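Putative DNA-binding protein (Salmonella typhimurium, PDB 2NMU) probably binds DNA and forms a three-subunit assembly built on the Plants and Prokaryotes Conserved (PCC) domain. Local coordinates at residues A[77-82]-A[95-100]; A[128-133]-A[141-146]. All coordinates share one frame; numbering follows the deposited sequence.

Interaction 1. Residues A[77-82]-A[95-100]; sequences EVISLN and AVSDPY
Opposite the single residue Ala95 stand two residues, Ile79 and Ser80: a classic beta bulge in the antiparallel hairpin of strands 75-86 and 89-97, in the eight-stranded antiparallel sheet of the PCC domain. The carbonyl O of Ala95 takes Ile79 N at 2.9 Å and, weakly, Ser80 N at 3.4 Å, so the extra residue is absorbed while Ala95 N still reaches Ser80 O. Beyond the bulge the pairing is regular: Glu77 and Ser97 exchange two backbone bonds, and Glu77 O also receives a CA-H...O contact from Val96 CA at 3.2 Å.

The tight part is the face carrying Glu77, Ser80, Ala95 and Ser97, over which Ile79 also leans. With CG1 beside its backbone N (chi1 -63°), Ile79 sends CD1 toward Ser97. Ala95 and Ser97 also touch Met103 here, and Ile79 packs on Ala95 of the second subunit, so the bulge lies at a subunit interface. Glu77 bends away at its end to a salt bridge with Arg115.

After Ser97 the strand gives way to a looser, more exposed turn, where Asp98 OD1 accepts Tyr100 N at 2.8 Å in an Asx turn and the segments no longer touch. Back in the packed part, Ser97 OG makes a weak hydrogen bond to Gly105 O of the second subunit and lies 3.3 Å from Ile79 CD1.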
ATOM      1  N   GLU A  77      12.911  -8.109   3.832  1.00 14.77           N
ATOM      2  CA  GLU A  77      12.435  -6.740   3.966  1.00 14.15           C
ATOM      3  C   GLU A  77      10.940  -6.832   3.693  1.00 14.40           C
ATOM      4  O   GLU A  77      10.515  -7.591   2.818  1.00 14.03           O
ATOM      5  CB  GLU A  77      13.066  -5.816   2.915  1.00 22.51           C
ATOM      6  CG  GLU A  77      14.545  -5.527   3.115  1.00 28.02           C
ATOM      7  CD  GLU A  77      14.809  -4.664   4.329  1.00 32.62           C
ATOM      8  OE1 GLU A  77      14.492  -3.456   4.290  1.00 37.96           O
ATOM      9  OE2 GLU A  77      15.330  -5.194   5.330  1.00 38.40           O
ATOM     10  N   VAL A  78      10.142  -6.096   4.454  1.00 14.01           N
ATOM     11  CA  VAL A  78       8.705  -6.086   4.219  1.00 14.84           C
ATOM     12  C   VAL A  78       8.470  -5.040   3.139  1.00 15.24           C
ATOM     13  O   VAL A  78       8.733  -3.859   3.348  1.00 17.76           O
ATOM     14  CB  VAL A  78       7.920  -5.679   5.473  1.00 13.73           C
ATOM     15  CG1 VAL A  78       6.449  -5.460   5.116  1.00 12.14           C
ATOM     16  CG2 VAL A  78       8.057  -6.756   6.530  1.00 15.55           C
ATOM     17  N   ILE A  79       7.996  -5.477   1.981  1.00 15.35           N
ATOM     18  CA  ILE A  79       7.740  -4.561   0.875  1.00 15.84           C
ATOM     19  C   ILE A  79       6.343  -3.977   1.010  1.00 16.91           C
ATOM     20  O   ILE A  79       6.128  -2.789   0.782  1.00 15.51           O
ATOM     21  CB  ILE A  79       7.886  -5.291  -0.472  1.00 20.12           C
ATOM     22  CG1 ILE A  79       9.330  -5.782  -0.619  1.00 20.40           C
ATOM     23  CG2 ILE A  79       7.495  -4.369  -1.623  1.00 21.57           C
ATOM     24  CD1 ILE A  79      10.381  -4.691  -0.450  1.00 18.10           C
ATOM     25  N   SER A  80       5.387  -4.824   1.378  1.00 16.27           N
ATOM     26  CA  SER A  80       4.024  -4.365   1.584  1.00 17.37           C
ATOM     27  C   SER A  80       3.269  -5.296   2.525  1.00 15.84           C
ATOM     28  O   SER A  80       3.462  -6.510   2.520  1.00 16.27           O
ATOM     29  CB  SER A  80       3.276  -4.242   0.251  1.00 18.41           C
ATOM     30  OG  SER A  80       3.133  -5.490  -0.392  1.00 20.71           O
ATOM     31  N   LEU A  81       2.424  -4.699   3.352  1.00 13.35           N
ATOM     32  CA  LEU A  81       1.596  -5.430   4.298  1.00 12.35           C
ATOM     33  C   LEU A  81       0.250  -4.719   4.200  1.00 11.65           C
ATOM     34  O   LEU A  81       0.112  -3.576   4.624  1.00 13.95           O
ATOM     35  CB  LEU A  81       2.178  -5.325   5.709  1.00 19.83           C
ATOM     36  CG  LEU A  81       1.306  -5.846   6.856  1.00 24.40           C
ATOM     37  CD1 LEU A  81       0.751  -7.209   6.518  1.00 26.36           C
ATOM     38  CD2 LEU A  81       2.142  -5.902   8.132  1.00 27.57           C
ATOM     39  N   ASN A  82      -0.725  -5.400   3.611  1.00 11.87           N
ATOM     40  CA  ASN A  82      -2.045  -4.829   3.389  1.00 12.51           C
ATOM     41  C   ASN A  82      -3.182  -5.648   3.970  1.00 13.29           C
ATOM     42  O   ASN A  82      -3.062  -6.855   4.171  1.00 13.20           O
ATOM     43  CB  ASN A  82      -2.281  -4.679   1.887  1.00 13.95           C
ATOM     44  CG  ASN A  82      -1.593  -3.467   1.307  1.00 17.01           C
ATOM     45  OD1 ASN A  82      -2.007  -2.333   1.553  1.00 20.02           O
ATOM     46  ND2 ASN A  82      -0.542  -3.694   0.528  1.00 16.51           N
ATOM     47  N   ALA A  95       4.116  -9.160   1.453  1.00 11.80           N
ATOM     48  CA  ALA A  95       5.064  -9.343   0.358  1.00 12.64           C
ATOM     49  C   ALA A  95       6.436  -9.022   0.943  1.00 12.79           C
ATOM     50  O   ALA A  95       6.615  -7.980   1.586  1.00 12.66           O
ATOM     51  CB  ALA A  95       4.745  -8.394  -0.788  1.00 18.28           C
ATOM     52  N   VAL A  96       7.397  -9.920   0.754  1.00 13.44           N
ATOM     53  CA  VAL A  96       8.744  -9.691   1.271  1.00 14.21           C
ATOM     54  C   VAL A  96       9.778  -9.882   0.172  1.00 15.43           C
ATOM     55  O   VAL A  96       9.516 -10.567  -0.815  1.00 17.18           O
ATOM     56  CB  VAL A  96       9.091 -10.657   2.434  1.00 11.80           C
ATOM     57  CG1 VAL A  96       8.186 -10.390   3.626  1.00 13.35           C
ATOM     58  CG2 VAL A  96       8.957 -12.101   1.978  1.00 12.64           C
ATOM     59  N   SER A  97      10.945  -9.264   0.347  1.00 12.75           N
ATOM     60  CA  SER A  97      12.046  -9.373  -0.612  1.00 12.97           C
ATOM     61  C   SER A  97      13.275  -9.878   0.138  1.00 13.85           C
ATOM     62  O   SER A  97      13.485  -9.515   1.300  1.00 14.10           O
ATOM     63  CB  SER A  97      12.345  -8.013  -1.259  1.00 15.41           C
ATOM     64  OG  SER A  97      12.752  -7.040  -0.307  1.00 16.51           O
ATOM     65  N   ASP A  98      14.078 -10.720  -0.514  1.00 14.52           N
ATOM     66  CA  ASP A  98      15.272 -11.269   0.129  1.00 15.70           C
ATOM     67  C   ASP A  98      16.550 -10.494  -0.229  1.00 15.47           C
ATOM     68  O   ASP A  98      16.493  -9.483  -0.936  1.00 16.57           O
ATOM     69  CB  ASP A  98      15.421 -12.768  -0.192  1.00 18.38           C
ATOM     70  CG  ASP A  98      15.732 -13.044  -1.653  1.00 18.75           C
ATOM     71  OD1 ASP A  98      16.172 -12.125  -2.366  1.00 18.89           O
ATOM     72  OD2 ASP A  98      15.550 -14.209  -2.075  1.00 20.19           O
ATOM     73  N   PRO A  99      17.720 -10.949   0.260  1.00 14.75           N
ATOM     74  CA  PRO A  99      18.977 -10.249  -0.029  1.00 15.22           C
ATOM     75  C   PRO A  99      19.362 -10.113  -1.497  1.00 16.57           C
ATOM     76  O   PRO A  99      20.351  -9.454  -1.819  1.00 16.57           O
ATOM     77  CB  PRO A  99      20.011 -11.055   0.761  1.00 13.86           C
ATOM     78  CG  PRO A  99      19.222 -11.606   1.896  1.00 12.42           C
ATOM     79  CD  PRO A  99      17.958 -12.056   1.202  1.00 13.46           C
ATOM     80  N   TYR A 100      18.589 -10.722  -2.385  1.00 19.95           N
ATOM     81  CA  TYR A 100      18.903 -10.654  -3.804  1.00 21.01           C
ATOM     82  C   TYR A 100      17.777 -10.024  -4.624  1.00 22.63           C
ATOM     83  O   TYR A 100      17.749 -10.125  -5.854  1.00 24.25           O
ATOM     84  CB  TYR A 100      19.252 -12.060  -4.293  1.00 19.33           C
ATOM     85  CG  TYR A 100      20.333 -12.668  -3.431  1.00 21.08           C
ATOM     86  CD1 TYR A 100      21.628 -12.157  -3.446  1.00 21.59           C
ATOM     87  CD2 TYR A 100      20.039 -13.677  -2.517  1.00 22.18           C
ATOM     88  CE1 TYR A 100      22.607 -12.629  -2.562  1.00 24.67           C
ATOM     89  CE2 TYR A 100      21.010 -14.158  -1.628  1.00 23.44           C
ATOM     90  CZ  TYR A 100      22.287 -13.626  -1.654  1.00 25.14           C
ATOM     91  OH  TYR A 100      23.238 -14.070  -0.761  1.00 28.73           O
TER

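Interaction 2. Residues A[128-133]-A[141-146]; sequences LTFSRQ and DELHIS
Thr129, Ser131 and Gln133 pair with Ser146, His144 and Glu142 through six backbone hydrogen bonds, two at each pair, in a regular antiparallel beta hairpin.

Apolar contacts gather on the face of Phe130, Arg132, Leu143 and Ile145. Leu143 CD1 makes a CH-pi contact over the Phe130 ring, 4.1 Å from its centroid. The same methyl sits 3.9 Å above the centre of the Arg132 guanidinium plane; with CG anti to the backbone N (chi1 179°), Leu143 extends between the two flat groups. Ile145 runs alongside Phe130, its CG1 3.9 Å from Phe130 CE1.

Polar side chains line the other face. Ser131 OG lies at the His144 ring edge, 3.4 Å from His144 CD2, while Gln133 CG packs on His144 CB. One water joins Thr129 O, Ser131 OG and Ser146 OG.

Arg132 NE forms a salt bridge with Glu86 and NH1 one with Glu119 of the third subunit, while NH2 hydrogen-bonds Thr84 OG1. Held by these partners and covered by Leu143, the guanidinium is probably fixed in orientation and joins the hairpin to strand 75-86 of the main sheet and to the third subunit.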
ATOM      1  N   LEU A 128     -17.820   2.913  11.191  1.00 15.25           N
ATOM      2  CA  LEU A 128     -18.101   1.557  10.739  1.00 14.78           C
ATOM      3  C   LEU A 128     -17.649   0.468  11.704  1.00 15.12           C
ATOM      4  O   LEU A 128     -16.932   0.722  12.670  1.00 15.93           O
ATOM      5  CB  LEU A 128     -17.419   1.318   9.387  1.00 16.76           C
ATOM      6  CG  LEU A 128     -17.706   2.330   8.276  1.00 17.63           C
ATOM      7  CD1 LEU A 128     -16.815   2.026   7.076  1.00 18.31           C
ATOM      8  CD2 LEU A 128     -19.177   2.274   7.883  1.00 17.84           C
ATOM      9  N   THR A 129     -18.084  -0.753  11.418  1.00 17.94           N
ATOM     10  CA  THR A 129     -17.714  -1.921  12.201  1.00 19.21           C
ATOM     11  C   THR A 129     -17.492  -3.077  11.236  1.00 20.13           C
ATOM     12  O   THR A 129     -18.346  -3.356  10.388  1.00 21.48           O
ATOM     13  CB  THR A 129     -18.823  -2.317  13.207  1.00 22.91           C
ATOM     14  OG1 THR A 129     -18.931  -1.312  14.223  1.00 23.09           O
ATOM     15  CG2 THR A 129     -18.494  -3.651  13.858  1.00 24.13           C
ATOM     16  N   PHE A 130     -16.339  -3.733  11.350  1.00 16.81           N
ATOM     17  CA  PHE A 130     -16.023  -4.874  10.496  1.00 15.93           C
ATOM     18  C   PHE A 130     -16.311  -6.172  11.236  1.00 17.38           C
ATOM     19  O   PHE A 130     -16.048  -6.287  12.432  1.00 19.69           O
ATOM     20  CB  PHE A 130     -14.536  -4.916  10.116  1.00 14.97           C
ATOM     21  CG  PHE A 130     -14.092  -3.833   9.169  1.00 13.57           C
ATOM     22  CD1 PHE A 130     -15.006  -3.095   8.426  1.00 12.95           C
ATOM     23  CD2 PHE A 130     -12.732  -3.578   8.998  1.00 13.83           C
ATOM     24  CE1 PHE A 130     -14.575  -2.123   7.527  1.00 12.75           C
ATOM     25  CE2 PHE A 130     -12.290  -2.611   8.107  1.00 14.16           C
ATOM     26  CZ  PHE A 130     -13.214  -1.881   7.368  1.00 13.57           C
ATOM     27  N   SER A 131     -16.845  -7.151  10.522  1.00 19.09           N
ATOM     28  CA  SER A 131     -17.099  -8.464  11.099  1.00 19.47           C
ATOM     29  C   SER A 131     -16.910  -9.465   9.969  1.00 20.03           C
ATOM     30  O   SER A 131     -16.847  -9.083   8.800  1.00 19.69           O
ATOM     31  CB  SER A 131     -18.518  -8.558  11.686  1.00 22.16           C
ATOM     32  OG  SER A 131     -19.517  -8.325  10.709  1.00 22.84           O
ATOM     33  N   ARG A 132     -16.779 -10.736  10.315  1.00 20.03           N
ATOM     34  CA  ARG A 132     -16.604 -11.777   9.316  1.00 21.67           C
ATOM     35  C   ARG A 132     -17.861 -12.637   9.350  1.00 24.06           C
ATOM     36  O   ARG A 132     -18.120 -13.325  10.335  1.00 24.64           O
ATOM     37  CB  ARG A 132     -15.367 -12.617   9.641  1.00 24.07           C
ATOM     38  CG  ARG A 132     -14.096 -11.791   9.828  1.00 23.81           C
ATOM     39  CD  ARG A 132     -13.626 -11.141   8.529  1.00 22.43           C
ATOM     40  NE  ARG A 132     -12.692 -10.047   8.796  1.00 22.63           N
ATOM     41  CZ  ARG A 132     -11.978  -9.417   7.865  1.00 22.03           C
ATOM     42  NH1 ARG A 132     -12.078  -9.769   6.589  1.00 18.73           N
ATOM     43  NH2 ARG A 132     -11.177  -8.418   8.212  1.00 19.72           N
ATOM     44  N   GLN A 133     -18.645 -12.579   8.279  1.00 24.78           N
ATOM     45  CA  GLN A 133     -19.892 -13.335   8.191  1.00 25.97           C
ATOM     46  C   GLN A 133     -19.836 -14.336   7.043  1.00 26.00           C
ATOM     47  O   GLN A 133     -19.250 -14.059   5.996  1.00 25.47           O
ATOM     48  CB  GLN A 133     -21.060 -12.376   7.966  1.00 30.60           C
ATOM     49  CG  GLN A 133     -21.113 -11.221   8.948  1.00 32.47           C
ATOM     50  CD  GLN A 133     -21.528 -11.645  10.339  1.00 34.63           C
ATOM     51  OE1 GLN A 133     -21.496 -10.845  11.273  1.00 37.33           O
ATOM     52  NE2 GLN A 133     -21.929 -12.903  10.485  1.00 33.92           N
ATOM     53  N   ASP A 141     -15.936 -17.131   5.648  1.00 21.88           N
ATOM     54  CA  ASP A 141     -16.435 -15.980   6.386  1.00 21.94           C
ATOM     55  C   ASP A 141     -15.757 -14.789   5.726  1.00 21.58           C
ATOM     56  O   ASP A 141     -14.528 -14.712   5.683  1.00 22.09           O
ATOM     57  CB  ASP A 141     -16.050 -16.055   7.866  1.00 26.16           C
ATOM     58  CG  ASP A 141     -16.742 -17.196   8.591  1.00 29.28           C
ATOM     59  OD1 ASP A 141     -17.919 -17.479   8.280  1.00 27.90           O
ATOM     60  OD2 ASP A 141     -16.111 -17.801   9.482  1.00 31.22           O
ATOM     61  N   GLU A 142     -16.556 -13.870   5.199  1.00 21.42           N
ATOM     62  CA  GLU A 142     -16.014 -12.709   4.509  1.00 20.28           C
ATOM     63  C   GLU A 142     -16.330 -11.404   5.222  1.00 19.23           C
ATOM     64  O   GLU A 142     -17.169 -11.348   6.122  1.00 19.03           O
ATOM     65  CB  GLU A 142     -16.556 -12.662   3.078  1.00 18.42           C
ATOM     66  CG  GLU A 142     -16.336 -13.945   2.286  1.00 17.52           C
ATOM     67  CD  GLU A 142     -14.878 -14.179   1.918  1.00 18.99           C
ATOM     68  OE1 GLU A 142     -14.036 -13.301   2.202  1.00 19.50           O
ATOM     69  OE2 GLU A 142     -14.577 -15.243   1.336  1.00 20.21           O
ATOM     70  N   LEU A 143     -15.650 -10.347   4.799  1.00 17.75           N
ATOM     71  CA  LEU A 143     -15.826  -9.033   5.388  1.00 16.19           C
ATOM     72  C   LEU A 143     -17.249  -8.510   5.264  1.00 16.51           C
ATOM     73  O   LEU A 143     -17.808  -8.465   4.172  1.00 16.16           O
ATOM     74  CB  LEU A 143     -14.865  -8.035   4.730  1.00 17.63           C
ATOM     75  CG  LEU A 143     -14.954  -6.598   5.250  1.00 16.89           C
ATOM     76  CD1 LEU A 143     -14.514  -6.561   6.713  1.00 17.81           C
ATOM     77  CD2 LEU A 143     -14.076  -5.687   4.402  1.00 15.07           C
ATOM     78  N   HIS A 144     -17.824  -8.130   6.400  1.00 17.78           N
ATOM     79  CA  HIS A 144     -19.164  -7.563   6.456  1.00 18.72           C
ATOM     80  C   HIS A 144     -18.993  -6.193   7.097  1.00 18.73           C
ATOM     81  O   HIS A 144     -18.395  -6.070   8.167  1.00 17.27           O
ATOM     82  CB  HIS A 144     -20.094  -8.426   7.315  1.00 22.50           C
ATOM     83  CG  HIS A 144     -21.439  -7.813   7.551  1.00 23.86           C
ATOM     84  ND1 HIS A 144     -22.320  -7.535   6.529  1.00 26.91           N
ATOM     85  CD2 HIS A 144     -22.047  -7.407   8.692  1.00 25.56           C
ATOM     86  CE1 HIS A 144     -23.413  -6.983   7.028  1.00 25.46           C
ATOM     87  NE2 HIS A 144     -23.272  -6.895   8.339  1.00 24.96           N
ATOM     88  N   ILE A 145     -19.514  -5.169   6.433  1.00 16.96           N
ATOM     89  CA  ILE A 145     -19.392  -3.803   6.915  1.00 20.08           C
ATOM     90  C   ILE A 145     -20.742  -3.248   7.333  1.00 21.20           C
ATOM     91  O   ILE A 145     -21.683  -3.221   6.544  1.00 22.94           O
ATOM     92  CB  ILE A 145     -18.801  -2.907   5.816  1.00 21.51           C
ATOM     93  CG1 ILE A 145     -17.504  -3.534   5.296  1.00 22.40           C
ATOM     94  CG2 ILE A 145     -18.537  -1.513   6.359  1.00 22.42           C
ATOM     95  CD1 ILE A 145     -17.101  -3.064   3.922  1.00 21.36           C
ATOM     96  N   SER A 146     -20.835  -2.809   8.579  1.00 23.09           N
ATOM     97  CA  SER A 146     -22.077  -2.246   9.088  1.00 26.08           C
ATOM     98  C   SER A 146     -21.783  -0.971   9.860  1.00 26.82           C
ATOM     99  O   SER A 146     -20.631  -0.693  10.196  1.00 26.12           O
ATOM    100  CB  SER A 146     -22.791  -3.264   9.983  1.00 30.85           C
ATOM    101  OG  SER A 146     -21.954  -3.707  11.034  1.00 35.04           O
TER
HETATM  102  O   HOH W   1     -20.016  -5.649  10.799  1.00 25.06           O
HETATM  103  O   HOH W   2     -12.325 -12.714   5.566  1.00 27.48           O

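In the fold
Both contacts are antiparallel hairpins, met in series along the chain, but they lie on opposite sides of its centre, with their own centres 28 Å apart and nearest atoms about 9 Å apart. Interaction 1 is buried in the eight-stranded sheet; interaction 2 is a separate two-stranded hairpin, partly exposed. Strand 75-86 connects them: residues 77-82 supply one side of interaction 1, and farther along the same strand Thr84 and Glu86 receive the packing of Phe130 from interaction 2. Each also touches the third subunit, Ser80 and Ala95 packing on its Ile79 and Ile145 on its Leu23, so both contacts take part in the interface with that subunit.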